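Local coordinates for protein teichoic acid D-alanine hydrolase (Staphylococcus aureus, PDB 5ZH8) that removes D-alanine esters from wall teichoic acid and lipoteichoic acid, and affects methicillin resistance, autolysis and cell wall structure in this bacterium, at residues I94-G98 against K99-S103; M210-D213 against G214-L217; I299-I302 against Q303-K306; K311-N314 against P315-E319; R374-H377 against I378-I382. All coordinates share one frame; numbering follows the deposited sequence.

Interaction 2 probably marks the active site, with a Tyr-Asn-Asp sequence close to Ser127 and Lys130. The other four contacts belong to the surrounding fold and touch none of its atoms. The nearest atoms of interaction 4 are about 9 Å from those of interaction 2, and those of interaction 1 about 21 Å. Interaction 1 is a hairpin of the main sheet. It touches interaction 3 where Tyr95 CB packs on Thr300 CG2 at 4.1 Å. Interactions 3 and 4 lie on successive helices. Tyr305 OH and Asn314 OD1 make a probable hydrogen bond of 2.9 Å between them. Interaction 5 lies on the last helix. Its nearest atoms are about 4 Å from interaction 1, without a touch.

Interaction 1: I94-G98 against K99-S103; sequences IYENG and KLKMS
Ile94 O is gripped by two backbone N-H groups. Lys101 N approaches Ile94 O at 3.0 Å, almost in line with the C=O bond. Met102 N is 3.3 Å from Ile94 O and uses a lone pair in the carbonyl plane. One carbonyl facing two successive residues is a classic beta bulge. Ile94 N donates in turn to Met102 O at 2.8 Å. A type I' turn from Glu96 to Lys99 joins strands 90-96 and 99-106 into a hairpin. Glu96 N to Lys99 O (2.7 Å) and Lys99 N to Glu96 O (3.0 Å) close it. Leu100 CD1 sits over one face of the Tyr95 ring, offset toward its rim. This CH-pi contact is 4.0 Å from CD1 to the Tyr95 ring centroid. Tyr95 OH is hydrogen-bonded to Thr293 O. On the other sheet face, Ile94 and Met102 lie side by side, with Ile94 CB 4.1 Å from Met102 CB. Lys101 bends at chi2 and chi3, and its CG packs on Glu96 CB. Its NZ stays 5.0 Å from Glu96 OE1. That oxygen pairs with Lys75 and Tyr76 of helix 74-85. The two nearby lysines would probably favour an ionised Glu96.

Interaction 2: M210-D213 against G214-L217; sequences MYND and GNYL
The side-chain amide of Asn212 takes the N-H of Gly214 from above its plane. Gly214 N is 2.8 Å from Asn212 OD1 but 47° out of the carbonyl plane, so not on a lone pair. Tyr180 N also donates to this OD1, and Asn212 ND2 donates to Tyr178 O. The amide of Asn215 turns its nitrogen toward Asn212, with ND2 3.5 Å from Asn212 CB. Asn215 ND2 and OD1 are hydrogen-bonded to His173 ND1 and Ser175 OG. The rings of Tyr211 and Tyr216 both meet the His173 ring, with planes at about 35°. Asn212 is the N-cap of helix 213-227. With CG anti to the backbone N (chi1 -173°), its OD1 reaches the Gly214 N-H at the start of the helix. Tyr211-Asn212-Asp213 probably corresponds to the Tyr-x-Asn motif of serine beta-lactamases and penicillin-binding proteins, with Asp213 in place of its asparagine. Tyr211 OH is hydrogen-bonded to Ser127 OG, and Asp213 OD1 forms a salt bridge with Lys130. Ser127 and Lys130 fit a Ser-x-x-Lys motif. Asp213 OD2 is hydrogen-bonded to Tyr282 OH. Asn215 N reaches Asn212 O at 3.2 Å. Leu217 N donates to Asp213 O at 3.1 Å, and Leu217 CG rests 3.6 Å from Asp213 O.

Interaction 3: I299-I302 against Q303-K306; sequences ITQI and QQYK
Gln303 runs back over the preceding turn toward Ile299. Its CB is 3.4 Å from both Ile299 O and Thr300 O. Gln303 CG is next to Ile299 O as well. The chain is extended beyond CG, and chi1 of -82° keeps CG beside the backbone N. Gln303 CD then reaches Ile299 CG2, with 4.1 Å between them. At the tip, Gln303 OE1 is 3.7 Å from Thr300 CA and lies near Ile299 CG2, and Gln303 NE2 donates to Asn356 O. The backbone here ends helix 292-303 in a Schellman motif. Lys306 N reaches back to Gln301 O at 3.1 Å, and Tyr305 N to Ile302 O at 2.9 Å. Tyr305, with a positive phi of 63°, is its C-prime residue. Gln303 O lies over the centre of one face of the Tyr305 ring, 3.6 Å from its plane. Gln301 and Lys306 also cross, but the approach of Lys306 NZ to Gln301 OE1 is too short to be relied on. Gln301 NE2 donates to Lys297 O and Leu243 O.

Interaction 4: K311-N314 against P315-E319; sequences KITN and PLLHE
Leu317 N donates to Thr313 O at 2.8 Å, nearly along the C=O axis. The bonds from Leu316 N to Ile312 O (3.3 Å) and from His318 N to Asn314 O are weak. Pro315 has no N-H for the turn before it. Its CG and CD instead lie against Lys311 O, with CG at 3.4 Å from that oxygen, and the helix kinks here. The last turn closes with Glu319 N donating to Pro315 O at 2.9 Å. Thr313 and Leu317 lie side by side and point the same way. Thr313 CG2, anti to the backbone N, is 3.6 Å from Leu317 CD1. Thr313 OG1 lies beside the backbone N (chi1 -59°) and bonds to Ser309 O. One face of the His318 ring has Leu317 CB over its centre, 3.8 Å above the plane. The His318 ring also meets Tyr389 with planes at about 85°. Asn314 ND2 donates to O of Gln397, the C-terminal residue. Leu316 and Leu317 pack on Phe333 of strand 333-335. Arg330 of strand 329-330 bonds to Leu316 O and Glu319 O. Ile312 touches Lys138 and Glu142, which places helix 310-318 between helix 129-142 and the strands at this end of the main sheet.

Interaction 5: R374-H377 against I378-I382; sequences RIKH and IYNDI
His377 and Asp381, one helical turn apart, cross at about a right angle. The ring and carboxylate planes are 75° apart. His377 ND1 donates to Asp381 OD2 at 2.8 Å, on the anti lone pair of that oxygen. OD2 is tilted 21° from the ring plane. His377 CG is anti to the backbone N (chi1 180°), which swings the ring alongside the next turn. Ile382 crosses the ring obliquely, with its CD1 3.9 Å from His377 CD2. Tyr82 meets the His377 ring edge-to-face, and Leu87 of the second subunit packs on it. Lys376 and Asn380 instead lie side by side, with Lys376 CB 3.9 Å from Asn380 ND2. The backbone widens here. Ile382 N donates to His377 O at 2.9 Å, while the bond from Asp381 N is weak. This is a pi-type turn. Ile375 and Ile378 pack on Val361 of strand 359-365, and Ile378 and Ile382 on Ile79 of helix 74-85. Terminal helices paired against the main antiparallel sheet are a feature of the serine beta-lactamase and penicillin-binding protein fold.

Interaction 1: I94-G98 against K99-S103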
loop_
_atom_site.group_PDB
_atom_site.type_symbol
_atom_site.label_atom_id
_atom_site.label_comp_id
_atom_site.label_asym_id
_atom_site.label_seq_id
_atom_site.Cartn_x
_atom_site.Cartn_y
_atom_site.Cartn_z
ATOM N N ILE A 94 -16.624 16.618 -7.508
ATOM C CA ILE A 94 -17.645 16.725 -6.477
ATOM C C ILE A 94 -18.945 17.232 -7.088
ATOM O O ILE A 94 -18.973 18.277 -7.741
ATOM C CB ILE A 94 -17.206 17.667 -5.336
ATOM C CG1 ILE A 94 -15.884 17.175 -4.729
ATOM C CG2 ILE A 94 -18.302 17.752 -4.277
ATOM C CD1 ILE A 94 -15.323 18.051 -3.633
ATOM N N TYR A 95 -20.013 16.468 -6.882
ATOM C CA TYR A 95 -21.352 16.843 -7.329
ATOM C C TYR A 95 -22.182 17.276 -6.128
ATOM O O TYR A 95 -22.167 16.615 -5.084
ATOM C CB TYR A 95 -22.045 15.668 -8.019
ATOM C CG TYR A 95 -21.541 15.393 -9.406
ATOM C CD1 TYR A 95 -20.304 14.794 -9.607
ATOM C CD2 TYR A 95 -22.304 15.719 -10.526
ATOM C CE1 TYR A 95 -19.828 14.541 -10.888
ATOM C CE2 TYR A 95 -21.841 15.466 -11.807
ATOM C CZ TYR A 95 -20.603 14.869 -11.982
ATOM O OH TYR A 95 -20.121 14.611 -13.239
ATOM N N GLU A 96 -22.905 18.379 -6.280
ATOM C CA GLU A 96 -23.791 18.875 -5.237
ATOM C C GLU A 96 -25.212 18.976 -5.789
ATOM O O GLU A 96 -25.461 19.690 -6.766
ATOM C CB GLU A 96 -23.307 20.235 -4.751
ATOM C CG GLU A 96 -23.954 20.709 -3.468
ATOM C CD GLU A 96 -23.430 22.063 -3.026
ATOM O OE1 GLU A 96 -22.310 22.438 -3.428
ATOM O OE2 GLU A 96 -24.137 22.758 -2.266
ATOM N N ASN A 97 -26.137 18.252 -5.171
ATOM C CA ASN A 97 -27.502 18.147 -5.677
ATOM C C ASN A 97 -27.527 17.915 -7.192
ATOM O O ASN A 97 -28.271 18.568 -7.921
ATOM C CB ASN A 97 -28.303 19.395 -5.294
ATOM C CG ASN A 97 -28.495 19.530 -3.793
ATOM O OD1 ASN A 97 -28.264 20.593 -3.230
ATOM N ND2 ASN A 97 -28.917 18.457 -3.137
ATOM N N GLY A 98 -26.685 16.990 -7.654
ATOM C CA GLY A 98 -26.672 16.570 -9.050
ATOM C C GLY A 98 -25.793 17.389 -9.972
ATOM O O GLY A 98 -25.496 16.954 -11.082
ATOM N N LYS A 99 -25.373 18.572 -9.528
ATOM C CA LYS A 99 -24.545 19.456 -10.351
ATOM C C LYS A 99 -23.060 19.299 -10.040
ATOM O O LYS A 99 -22.678 19.118 -8.891
ATOM C CB LYS A 99 -24.948 20.912 -10.133
ATOM C CG LYS A 99 -26.431 21.167 -10.325
ATOM C CD LYS A 99 -26.710 22.588 -10.780
ATOM C CE LYS A 99 -28.146 22.725 -11.257
ATOM N NZ LYS A 99 -28.437 24.095 -11.777
ATOM N N LEU A 100 -22.232 19.387 -11.074
ATOM C CA LEU A 100 -20.786 19.353 -10.914
ATOM C C LEU A 100 -20.315 20.700 -10.390
ATOM O O LEU A 100 -20.363 21.687 -11.111
ATOM C CB LEU A 100 -20.114 19.039 -12.251
ATOM C CG LEU A 100 -18.588 18.914 -12.283
ATOM C CD1 LEU A 100 -18.110 17.714 -11.486
ATOM C CD2 LEU A 100 -18.116 18.786 -13.717
ATOM N N LYS A 101 -19.884 20.735 -9.130
ATOM C CA LYS A 101 -19.409 21.967 -8.492
ATOM C C LYS A 101 -17.881 22.048 -8.405
ATOM O O LYS A 101 -17.327 23.124 -8.163
ATOM C CB LYS A 101 -19.967 22.087 -7.078
ATOM C CG LYS A 101 -21.474 21.954 -6.957
ATOM C CD LYS A 101 -22.256 23.064 -7.634
ATOM C CE LYS A 101 -22.022 24.398 -6.961
ATOM N NZ LYS A 101 -23.055 25.376 -7.404
ATOM N N MET A 102 -17.204 20.914 -8.563
ATOM C CA MET A 102 -15.750 20.889 -8.549
ATOM C C MET A 102 -15.219 19.744 -9.397
ATOM O O MET A 102 -15.701 18.620 -9.299
ATOM C CB MET A 102 -15.215 20.769 -7.118
ATOM C CG MET A 102 -13.706 20.964 -7.011
ATOM S SD MET A 102 -13.124 21.098 -5.319
ATOM C CE MET A 102 -11.395 21.466 -5.613
ATOM N N SER A 103 -14.217 20.047 -10.214
ATOM C CA SER A 103 -13.545 19.064 -11.052
ATOM C C SER A 103 -12.156 19.597 -11.328
ATOM O O SER A 103 -12.011 20.612 -12.011
ATOM C CB SER A 103 -14.302 18.855 -12.365
ATOM O OG SER A 103 -13.697 17.847 -13.152
#

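Interaction 2: M210-D213 against G214-L217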
loop_
_atom_site.group_PDB
_atom_site.type_symbol
_atom_site.label_atom_id
_atom_site.label_comp_id
_atom_site.label_asym_id
_atom_site.label_seq_id
_atom_site.Cartn_x
_atom_site.Cartn_y
_atom_site.Cartn_z
ATOM N N MET A 210 -15.121 -13.196 2.674
ATOM C CA MET A 210 -13.738 -13.010 2.274
ATOM C C MET A 210 -13.718 -12.246 0.956
ATOM O O MET A 210 -14.154 -12.769 -0.076
ATOM C CB MET A 210 -13.052 -14.366 2.103
ATOM C CG MET A 210 -11.537 -14.308 2.064
ATOM S SD MET A 210 -10.839 -15.697 1.146
ATOM C CE MET A 210 -10.762 -14.995 -0.500
ATOM N N TYR A 211 -13.218 -11.015 0.981
ATOM C CA TYR A 211 -13.130 -10.210 -0.237
ATOM C C TYR A 211 -12.290 -10.956 -1.266
ATOM O O TYR A 211 -11.271 -11.556 -0.931
ATOM C CB TYR A 211 -12.529 -8.833 0.050
ATOM C CG TYR A 211 -13.023 -7.756 -0.879
ATOM C CD1 TYR A 211 -14.257 -7.150 -0.662
ATOM C CD2 TYR A 211 -12.266 -7.332 -1.969
ATOM C CE1 TYR A 211 -14.729 -6.152 -1.500
ATOM C CE2 TYR A 211 -12.727 -6.334 -2.815
ATOM C CZ TYR A 211 -13.963 -5.744 -2.573
ATOM O OH TYR A 211 -14.455 -4.749 -3.397
ATOM N N ASN A 212 -12.735 -10.926 -2.513
ATOM C CA ASN A 212 -12.151 -11.756 -3.553
ATOM C C ASN A 212 -12.583 -11.225 -4.921
ATOM O O ASN A 212 -13.769 -11.282 -5.267
ATOM C CB ASN A 212 -12.620 -13.205 -3.357
ATOM C CG ASN A 212 -11.940 -14.192 -4.289
ATOM O OD1 ASN A 212 -11.252 -13.813 -5.241
ATOM N ND2 ASN A 212 -12.138 -15.480 -4.014
ATOM N N ASP A 213 -11.624 -10.706 -5.686
ATOM C CA ASP A 213 -11.883 -10.268 -7.059
ATOM C C ASP A 213 -12.511 -11.392 -7.868
ATOM O O ASP A 213 -13.381 -11.146 -8.698
ATOM C CB ASP A 213 -10.588 -9.829 -7.754
ATOM C CG ASP A 213 -10.039 -8.535 -7.215
ATOM O OD1 ASP A 213 -10.752 -7.839 -6.468
ATOM O OD2 ASP A 213 -8.879 -8.207 -7.547
ATOM N N GLY A 214 -12.050 -12.618 -7.619
ATOM C CA GLY A 214 -12.537 -13.807 -8.311
ATOM C C GLY A 214 -14.045 -13.953 -8.344
ATOM O O GLY A 214 -14.599 -14.364 -9.359
ATOM N N ASN A 215 -14.710 -13.610 -7.240
ATOM C CA ASN A 215 -16.163 -13.689 -7.185
ATOM C C ASN A 215 -16.772 -12.909 -8.342
ATOM O O ASN A 215 -17.604 -13.432 -9.076
ATOM C CB ASN A 215 -16.708 -13.128 -5.871
ATOM C CG ASN A 215 -16.479 -14.050 -4.685
ATOM O OD1 ASN A 215 -16.683 -15.271 -4.754
ATOM N ND2 ASN A 215 -16.071 -13.452 -3.570
ATOM N N TYR A 216 -16.350 -11.659 -8.508
ATOM C CA TYR A 216 -16.925 -10.809 -9.547
ATOM C C TYR A 216 -16.406 -11.121 -10.952
ATOM O O TYR A 216 -17.029 -10.723 -11.938
ATOM C CB TYR A 216 -16.779 -9.325 -9.191
ATOM C CG TYR A 216 -17.881 -8.872 -8.255
ATOM C CD1 TYR A 216 -18.000 -9.414 -6.978
ATOM C CD2 TYR A 216 -18.829 -7.937 -8.656
ATOM C CE1 TYR A 216 -19.011 -9.016 -6.124
ATOM C CE2 TYR A 216 -19.845 -7.536 -7.808
ATOM C CZ TYR A 216 -19.936 -8.082 -6.546
ATOM O OH TYR A 216 -20.950 -7.695 -5.697
ATOM N N LEU A 217 -15.291 -11.846 -11.051
ATOM C CA LEU A 217 -14.860 -12.403 -12.342
ATOM C C LEU A 217 -15.803 -13.525 -12.796
ATOM O O LEU A 217 -16.150 -13.603 -13.972
ATOM C CB LEU A 217 -13.415 -12.911 -12.283
ATOM C CG LEU A 217 -12.341 -11.856 -12.023
ATOM C CD1 LEU A 217 -10.984 -12.520 -11.872
ATOM C CD2 LEU A 217 -12.307 -10.811 -13.130
#

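Interaction 3: I299-I302 against Q303-K306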
loop_
_atom_site.group_PDB
_atom_site.type_symbol
_atom_site.label_atom_id
_atom_site.label_comp_id
_atom_site.label_asym_id
_atom_site.label_seq_id
_atom_site.Cartn_x
_atom_site.Cartn_y
_atom_site.Cartn_z
ATOM N N ILE A 299 -23.381 7.790 -10.675
ATOM C CA ILE A 299 -24.067 7.652 -9.396
ATOM C C ILE A 299 -25.266 8.590 -9.279
ATOM O O ILE A 299 -26.323 8.179 -8.814
ATOM C CB ILE A 299 -23.088 7.879 -8.226
ATOM C CG1 ILE A 299 -22.125 6.698 -8.143
ATOM C CG2 ILE A 299 -23.824 8.046 -6.901
ATOM C CD1 ILE A 299 -20.833 7.042 -7.444
ATOM N N THR A 300 -25.105 9.841 -9.700
ATOM C CA THR A 300 -26.195 10.808 -9.614
ATOM C C THR A 300 -27.375 10.403 -10.495
ATOM O O THR A 300 -28.530 10.596 -10.120
ATOM C CB THR A 300 -25.754 12.219 -10.029
ATOM O OG1 THR A 300 -25.160 12.173 -11.331
ATOM C CG2 THR A 300 -24.779 12.788 -9.024
ATOM N N GLN A 301 -27.080 9.849 -11.669
ATOM C CA GLN A 301 -28.127 9.390 -12.578
ATOM C C GLN A 301 -28.857 8.153 -12.062
ATOM O O GLN A 301 -30.069 8.037 -12.234
ATOM C CB GLN A 301 -27.553 9.124 -13.959
ATOM C CG GLN A 301 -27.316 10.391 -14.753
ATOM C CD GLN A 301 -26.872 10.091 -16.164
ATOM O OE1 GLN A 301 -27.640 10.242 -17.110
ATOM N NE2 GLN A 301 -25.633 9.638 -16.311
ATOM N N ILE A 302 -28.126 7.240 -11.428
ATOM C CA ILE A 302 -28.750 6.090 -10.769
ATOM C C ILE A 302 -29.625 6.581 -9.612
ATOM O O ILE A 302 -30.758 6.126 -9.449
ATOM C CB ILE A 302 -27.705 5.061 -10.277
ATOM C CG1 ILE A 302 -27.031 4.386 -11.480
ATOM C CG2 ILE A 302 -28.357 4.004 -9.396
ATOM C CD1 ILE A 302 -25.708 3.724 -11.166
ATOM N N GLN A 303 -29.104 7.528 -8.837
ATOM C CA GLN A 303 -29.860 8.151 -7.757
ATOM C C GLN A 303 -31.149 8.782 -8.269
ATOM O O GLN A 303 -32.152 8.812 -7.555
ATOM C CB GLN A 303 -29.015 9.207 -7.032
ATOM C CG GLN A 303 -28.068 8.638 -5.985
ATOM C CD GLN A 303 -27.262 9.713 -5.288
ATOM O OE1 GLN A 303 -26.620 10.541 -5.936
ATOM N NE2 GLN A 303 -27.287 9.708 -3.964
ATOM N N GLN A 304 -31.117 9.286 -9.499
ATOM C CA GLN A 304 -32.299 9.866 -10.144
ATOM C C GLN A 304 -33.154 8.846 -10.914
ATOM O O GLN A 304 -33.965 9.224 -11.749
ATOM C CB GLN A 304 -31.861 10.984 -11.081
ATOM C CG GLN A 304 -31.328 12.195 -10.344
ATOM C CD GLN A 304 -30.495 13.106 -11.221
ATOM O OE1 GLN A 304 -30.159 12.773 -12.364
ATOM N NE2 GLN A 304 -30.152 14.270 -10.687
ATOM N N TYR A 305 -32.961 7.561 -10.630
ATOM C CA TYR A 305 -33.792 6.486 -11.178
ATOM C C TYR A 305 -33.718 6.358 -12.694
ATOM O O TYR A 305 -34.737 6.216 -13.356
ATOM C CB TYR A 305 -35.241 6.655 -10.716
ATOM C CG TYR A 305 -35.347 6.934 -9.236
ATOM C CD1 TYR A 305 -34.826 6.038 -8.311
ATOM C CD2 TYR A 305 -35.954 8.087 -8.764
ATOM C CE1 TYR A 305 -34.910 6.283 -6.961
ATOM C CE2 TYR A 305 -36.043 8.339 -7.413
ATOM C CZ TYR A 305 -35.524 7.431 -6.519
ATOM O OH TYR A 305 -35.611 7.684 -5.176
ATOM N N LYS A 306 -32.511 6.353 -13.240
ATOM C CA LYS A 306 -32.310 6.229 -14.670
ATOM C C LYS A 306 -32.019 4.829 -15.127
ATOM O O LYS A 306 -32.073 4.555 -16.283
ATOM C CB LYS A 306 -31.213 7.139 -15.157
ATOM C CG LYS A 306 -31.686 8.532 -15.481
ATOM C CD LYS A 306 -30.918 9.111 -16.645
ATOM C CE LYS A 306 -30.839 10.622 -16.539
ATOM N NZ LYS A 306 -29.770 11.202 -17.387
#

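Interaction 4: K311-N314 against P315-E319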
loop_
_atom_site.group_PDB
_atom_site.type_symbol
_atom_site.label_atom_id
_atom_site.label_comp_id
_atom_site.label_asym_id
_atom_site.label_seq_id
_atom_site.Cartn_x
_atom_site.Cartn_y
_atom_site.Cartn_z
ATOM N N LYS A 311 -38.518 1.698 -6.502
ATOM C CA LYS A 311 -38.687 0.466 -5.711
ATOM C C LYS A 311 -37.535 -0.543 -5.855
ATOM O O LYS A 311 -37.334 -1.381 -4.972
ATOM C CB LYS A 311 -40.017 -0.210 -6.046
ATOM C CG LYS A 311 -41.226 0.546 -5.527
ATOM C CD LYS A 311 -42.499 -0.271 -5.731
ATOM C CE LYS A 311 -43.752 0.514 -5.392
ATOM N NZ LYS A 311 -43.696 1.111 -4.027
ATOM N N ILE A 312 -36.788 -0.462 -6.954
ATOM C CA ILE A 312 -35.557 -1.248 -7.120
ATOM C C ILE A 312 -34.339 -0.462 -6.617
ATOM O O ILE A 312 -33.513 -0.996 -5.872
ATOM C CB ILE A 312 -35.340 -1.668 -8.597
ATOM C CG1 ILE A 312 -36.503 -2.539 -9.100
ATOM C CG2 ILE A 312 -34.013 -2.402 -8.773
ATOM C CD1 ILE A 312 -36.702 -3.832 -8.347
ATOM N N THR A 313 -34.246 0.803 -7.015
ATOM C CA THR A 313 -33.078 1.624 -6.724
ATOM C C THR A 313 -32.896 1.911 -5.232
ATOM O O THR A 313 -31.785 1.795 -4.715
ATOM C CB THR A 313 -33.142 2.969 -7.466
ATOM O OG1 THR A 313 -33.224 2.740 -8.879
ATOM C CG2 THR A 313 -31.916 3.813 -7.147
ATOM N N ASN A 314 -33.973 2.289 -4.546
ATOM C CA ASN A 314 -33.855 2.724 -3.152
ATOM C C ASN A 314 -33.232 1.655 -2.242
ATOM O O ASN A 314 -32.246 1.936 -1.551
ATOM C CB ASN A 314 -35.197 3.192 -2.590
ATOM C CG ASN A 314 -35.719 4.449 -3.264
ATOM O OD1 ASN A 314 -34.972 5.188 -3.914
ATOM N ND2 ASN A 314 -37.024 4.686 -3.122
ATOM N N PRO A 315 -33.778 0.422 -2.247
ATOM C CA PRO A 315 -33.158 -0.626 -1.430
ATOM C C PRO A 315 -31.746 -0.981 -1.889
ATOM O O PRO A 315 -30.857 -1.171 -1.054
ATOM C CB PRO A 315 -34.085 -1.834 -1.615
ATOM C CG PRO A 315 -35.328 -1.306 -2.237
ATOM C CD PRO A 315 -34.954 -0.076 -2.980
ATOM N N LEU A 316 -31.545 -1.064 -3.203
ATOM C CA LEU A 316 -30.226 -1.326 -3.757
ATOM C C LEU A 316 -29.208 -0.345 -3.185
ATOM O O LEU A 316 -28.127 -0.748 -2.773
ATOM C CB LEU A 316 -30.258 -1.230 -5.287
ATOM C CG LEU A 316 -28.921 -1.238 -6.036
ATOM C CD1 LEU A 316 -28.140 -2.505 -5.726
ATOM C CD2 LEU A 316 -29.193 -1.077 -7.532
ATOM N N LEU A 317 -29.574 0.934 -3.140
ATOM C CA LEU A 317 -28.683 1.988 -2.650
ATOM C C LEU A 317 -28.687 2.180 -1.130
ATOM O O LEU A 317 -27.694 2.671 -0.589
ATOM C CB LEU A 317 -29.020 3.337 -3.305
ATOM C CG LEU A 317 -28.911 3.469 -4.833
ATOM C CD1 LEU A 317 -29.096 4.927 -5.233
ATOM C CD2 LEU A 317 -27.596 2.934 -5.371
ATOM N N HIS A 318 -29.780 1.850 -0.436
ATOM C CA HIS A 318 -29.921 2.264 0.979
ATOM C C HIS A 318 -30.302 1.203 2.018
ATOM O O HIS A 318 -30.152 1.454 3.212
ATOM C CB HIS A 318 -30.917 3.414 1.067
ATOM C CG HIS A 318 -30.570 4.575 0.190
ATOM N ND1 HIS A 318 -29.325 5.159 0.195
ATOM C CD2 HIS A 318 -31.311 5.275 -0.699
ATOM C CE1 HIS A 318 -29.314 6.172 -0.652
ATOM N NE2 HIS A 318 -30.505 6.264 -1.208
ATOM N N GLU A 319 -30.796 0.042 1.591
ATOM C CA GLU A 319 -31.239 -0.984 2.535
ATOM C C GLU A 319 -30.056 -1.827 2.960
ATOM O O GLU A 319 -29.355 -2.371 2.111
ATOM C CB GLU A 319 -32.318 -1.879 1.914
ATOM C CG GLU A 319 -32.824 -2.980 2.845
ATOM C CD GLU A 319 -33.986 -3.762 2.261
ATOM O OE1 GLU A 319 -35.012 -3.160 1.887
ATOM O OE2 GLU A 319 -33.887 -4.997 2.186
#

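Interaction 5: R374-H377 against I378-I382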
loop_
_atom_site.group_PDB
_atom_site.type_symbol
_atom_site.label_atom_id
_atom_site.label_comp_id
_atom_site.label_asym_id
_atom_site.label_seq_id
_atom_site.Cartn_x
_atom_site.Cartn_y
_atom_site.Cartn_z
ATOM N N ARG A 374 -8.044 11.175 3.081
ATOM C CA ARG A 374 -8.308 12.386 2.303
ATOM C C ARG A 374 -9.798 12.570 2.065
ATOM O O ARG A 374 -10.352 13.625 2.355
ATOM C CB ARG A 374 -7.578 12.360 0.954
ATOM C CG ARG A 374 -6.061 12.249 1.029
ATOM C CD ARG A 374 -5.488 12.075 -0.371
ATOM N NE ARG A 374 -4.028 12.175 -0.429
ATOM C CZ ARG A 374 -3.346 13.311 -0.337
ATOM N NH1 ARG A 374 -3.974 14.463 -0.146
ATOM N NH2 ARG A 374 -2.025 13.294 -0.419
ATOM N N ILE A 375 -10.439 11.537 1.535
ATOM C CA ILE A 375 -11.853 11.615 1.184
ATOM C C ILE A 375 -12.730 11.777 2.436
ATOM O O ILE A 375 -13.774 12.417 2.374
ATOM C CB ILE A 375 -12.288 10.403 0.324
ATOM C CG1 ILE A 375 -13.569 10.713 -0.455
ATOM C CG2 ILE A 375 -12.463 9.150 1.176
ATOM C CD1 ILE A 375 -13.902 9.693 -1.522
ATOM N N LYS A 376 -12.295 11.221 3.565
ATOM C CA LYS A 376 -13.001 11.410 4.837
ATOM C C LYS A 376 -12.926 12.851 5.281
ATOM O O LYS A 376 -13.914 13.427 5.723
ATOM C CB LYS A 376 -12.421 10.533 5.943
ATOM C CG LYS A 376 -12.830 9.079 5.864
ATOM C CD LYS A 376 -12.046 8.251 6.870
ATOM C CE LYS A 376 -12.605 6.837 7.002
ATOM N NZ LYS A 376 -12.443 6.282 8.387
ATOM N N HIS A 377 -11.741 13.428 5.163
ATOM C CA HIS A 377 -11.527 14.793 5.589
ATOM C C HIS A 377 -12.405 15.731 4.775
ATOM O O HIS A 377 -12.938 16.702 5.298
ATOM C CB HIS A 377 -10.061 15.167 5.445
ATOM C CG HIS A 377 -9.755 16.567 5.863
ATOM N ND1 HIS A 377 -9.856 16.994 7.169
ATOM C CD2 HIS A 377 -9.345 17.639 5.146
ATOM C CE1 HIS A 377 -9.529 18.269 7.240
ATOM N NE2 HIS A 377 -9.204 18.682 6.028
ATOM N N ILE A 378 -12.566 15.430 3.494
ATOM C CA ILE A 378 -13.399 16.242 2.616
ATOM C C ILE A 378 -14.887 16.067 2.954
ATOM O O ILE A 378 -15.620 17.038 3.107
ATOM C CB ILE A 378 -13.129 15.889 1.141
ATOM C CG1 ILE A 378 -11.735 16.379 0.746
ATOM C CG2 ILE A 378 -14.193 16.483 0.230
ATOM C CD1 ILE A 378 -11.286 15.943 -0.636
ATOM N N TYR A 379 -15.321 14.824 3.084
ATOM C CA TYR A 379 -16.731 14.508 3.285
ATOM C C TYR A 379 -17.217 14.852 4.706
ATOM O O TYR A 379 -18.270 15.473 4.887
ATOM C CB TYR A 379 -16.938 13.026 2.986
ATOM C CG TYR A 379 -18.370 12.543 3.011
ATOM C CD1 TYR A 379 -19.199 12.690 1.904
ATOM C CD2 TYR A 379 -18.878 11.890 4.133
ATOM C CE1 TYR A 379 -20.502 12.217 1.924
ATOM C CE2 TYR A 379 -20.175 11.416 4.167
ATOM C CZ TYR A 379 -20.985 11.577 3.063
ATOM O OH TYR A 379 -22.271 11.093 3.100
ATOM N N ASN A 380 -16.446 14.438 5.703
ATOM C CA ASN A 380 -16.829 14.624 7.092
ATOM C C ASN A 380 -16.411 15.985 7.632
ATOM O O ASN A 380 -17.231 16.693 8.211
ATOM C CB ASN A 380 -16.227 13.517 7.962
ATOM C CG ASN A 380 -16.722 12.141 7.573
ATOM O OD1 ASN A 380 -17.879 11.973 7.201
ATOM N ND2 ASN A 380 -15.856 11.149 7.673
ATOM N N ASP A 381 -15.147 16.360 7.458
ATOM C CA ASP A 381 -14.647 17.572 8.102
ATOM C C ASP A 381 -15.034 18.835 7.340
ATOM O O ASP A 381 -15.587 19.767 7.925
ATOM C CB ASP A 381 -13.130 17.502 8.325
ATOM C CG ASP A 381 -12.723 16.344 9.235
ATOM O OD1 ASP A 381 -13.555 15.898 10.058
ATOM O OD2 ASP A 381 -11.570 15.875 9.131
ATOM N N ILE A 382 -14.769 18.872 6.039
ATOM C CA ILE A 382 -14.999 20.095 5.276
ATOM C C ILE A 382 -16.465 20.240 4.873
ATOM O O ILE A 382 -17.087 21.257 5.166
ATOM C CB ILE A 382 -14.086 20.179 4.042
ATOM C CG1 ILE A 382 -12.616 20.170 4.486
ATOM C CG2 ILE A 382 -14.405 21.432 3.244
ATOM C CD1 ILE A 382 -11.605 20.208 3.351
#